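PDB 3EO8: BluB-like flavoprotein from Clostridium difficile 630, which binds flavin mononucleotide and, as a member of the nitroreductase family, probably acts as an FMN-dependent oxidoreductase. Local coordinates for the interface of chains A and B. Coordinates in Å, arbitrary orientation; residue numbers count along the deposited sequence, not the author numbering. Chains: chain A/B, BluB-like flavoprotein.

The interface of chains A and B. Residues chain A 136, 139, 189-191; chain B 133-135.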
loop_
_atom_site.group_PDB
_atom_site.type_symbol
_atom_site.label_atom_id
_atom_site.label_comp_id
_atom_site.label_asym_id
_atom_site.label_seq_id
_atom_site.Cartn_x
_atom_site.Cartn_y
_atom_site.Cartn_z
ATOM N N ASN A 136 6.880 -4.349 3.647
ATOM C CA ASN A 136 7.084 -4.004 2.228
ATOM C C ASN A 136 6.720 -2.562 1.805
ATOM O O ASN A 136 5.615 -2.300 1.319
ATOM C CB ASN A 136 6.338 -5.012 1.339
ATOM C CG ASN A 136 6.990 -5.193 0.015
ATOM O OD1 ASN A 136 7.311 -4.213 -0.666
ATOM N ND2 ASN A 136 7.259 -6.439 -0.346
HETATM N N MSE A 139 5.149 -2.016 -1.611
HETATM C CA MSE A 139 3.762 -2.336 -1.722
HETATM C C MSE A 139 2.898 -1.357 -0.982
HETATM O O MSE A 139 1.753 -1.105 -1.402
HETATM C CB MSE A 139 3.495 -3.776 -1.332
HETATM C CG MSE A 139 4.204 -4.731 -2.265
HETATM SE SE MSE A 139 3.805 -4.484 -4.182
HETATM C CE MSE A 139 5.618 -4.248 -4.773
ATOM N N PHE A 189 5.906 -7.166 -12.514
ATOM C CA PHE A 189 5.051 -8.326 -12.342
ATOM C C PHE A 189 3.678 -7.813 -11.897
ATOM O O PHE A 189 3.533 -6.663 -11.451
ATOM C CB PHE A 189 5.660 -9.315 -11.329
ATOM C CG PHE A 189 6.126 -8.677 -10.020
ATOM C CD1 PHE A 189 5.257 -8.514 -8.940
ATOM C CD2 PHE A 189 7.439 -8.250 -9.866
ATOM C CE1 PHE A 189 5.709 -7.916 -7.753
ATOM C CE2 PHE A 189 7.886 -7.676 -8.689
ATOM C CZ PHE A 189 7.018 -7.497 -7.628
ATOM N N LEU A 190 2.664 -8.661 -12.044
ATOM C CA LEU A 190 1.302 -8.278 -11.690
ATOM C C LEU A 190 1.225 -8.028 -10.191
ATOM O O LEU A 190 1.617 -8.877 -9.389
ATOM C CB LEU A 190 0.332 -9.359 -12.113
ATOM C CG LEU A 190 -1.121 -9.008 -11.902
ATOM C CD1 LEU A 190 -1.540 -7.892 -12.825
ATOM C CD2 LEU A 190 -1.969 -10.270 -12.056
ATOM N N GLY A 191 0.789 -6.840 -9.800
ATOM C CA GLY A 191 0.582 -6.553 -8.382
ATOM C C GLY A 191 -0.866 -6.720 -7.935
ATOM O O GLY A 191 -1.150 -7.263 -6.865
ATOM N N PHE B 133 3.623 -13.054 -1.636
ATOM C CA PHE B 133 4.079 -11.894 -0.832
ATOM C C PHE B 133 4.980 -10.910 -1.560
ATOM O O PHE B 133 5.186 -9.822 -1.050
ATOM C CB PHE B 133 4.773 -12.361 0.440
ATOM C CG PHE B 133 3.856 -13.052 1.406
ATOM C CD1 PHE B 133 3.084 -12.310 2.290
ATOM C CD2 PHE B 133 3.747 -14.423 1.423
ATOM C CE1 PHE B 133 2.218 -12.933 3.195
ATOM C CE2 PHE B 133 2.869 -15.060 2.330
ATOM C CZ PHE B 133 2.103 -14.288 3.207
ATOM N N ILE B 134 5.448 -11.226 -2.771
ATOM C CA ILE B 134 6.261 -10.246 -3.511
ATOM C C ILE B 134 5.403 -9.008 -3.862
ATOM O O ILE B 134 5.940 -7.921 -4.134
ATOM C CB ILE B 134 6.996 -10.857 -4.757
ATOM C CG1 ILE B 134 6.005 -11.262 -5.863
ATOM C CG2 ILE B 134 7.933 -12.062 -4.326
ATOM C CD1 ILE B 134 6.706 -11.442 -7.205
ATOM N N ARG B 135 4.073 -9.158 -3.803
ATOM C CA ARG B 135 3.134 -8.055 -4.102
ATOM C C ARG B 135 2.284 -7.798 -2.839
ATOM O O ARG B 135 1.248 -7.140 -2.902
ATOM C CB ARG B 135 2.251 -8.339 -5.300
ATOM C CG ARG B 135 1.400 -9.591 -5.224
ATOM C CD ARG B 135 2.028 -10.834 -5.772
ATOM N NE ARG B 135 2.254 -10.754 -7.203
ATOM C CZ ARG B 135 2.793 -11.719 -7.933
ATOM N NH1 ARG B 135 3.201 -12.855 -7.366
ATOM N NH2 ARG B 135 2.943 -11.545 -9.226
HETATM O O HOH W 1 6.676 -8.775 1.327
HETATM O O HOH W 2 8.367 -7.096 -3.050
#
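B:Arg135 turns its guanidinium side-on to the backbone carbonyl of A:Leu190, showing how an arginine can join two subunits through a main-chain acceptor. Both NE and NH2 donate to the same oxygen, A:Leu190 O, each at 3.0 Å, and that oxygen lies in the guanidinium plane. The two bonds use the carbonyl differently: NE comes almost head-on, with a C=O...N angle of 172°, while NH2 arrives in the carbonyl plane on a lone pair. This paired donation fixes the rotation of the guanidinium about its chain. The arm reaches the start of strand 189-197 by bending at chi2 (-91°) and chi3, and its CB and CG pass alongside A:Gly191. Within chain B, CG1 of B:Ile134 lies over one guanidinium face, toward its rim, and may limit its tilt.

Carbon and ring contacts lie beside this grip. The methyl CD1 of B:Ile134 sits over the centre of the A:Phe189 ring, 3.7 Å from the centroid, in a CH-pi contact. Selenomethionine A:Met139, its chain bent at chi2 and chi3, brings SE to 3.6 Å from CA of B:Arg135. The ring also comes close to polar atoms: it stands nearly perpendicular to the guanidinium, its CD1 3.8 Å from B:Arg135 NH2, and its CE1 approaches the carbonyl oxygen of B:Ile134.

Water completes the join. ND2 of A:Asn136 meets two waters in nearly straight bonds; water 1 passes the link to B:Phe133 O, and water 2 reaches B:Ile134 O at 2.8 Å. A:Asn136 also caps the N-terminus of helix 137-155: OD1 accepts from A:Met139 N, which lies above the amide carbonyl plane, and this probably steadies the amide that holds the waters.

Together these contacts seat the 3-10 turn 131-135 of one subunit against the strand and helix start of the other. Repeated by the two-fold axis, the patch probably helps hold the homodimer typical of FMN-binding nitroreductases, and, beside FMN-pocket residues of helix 137-155, may help shape that site.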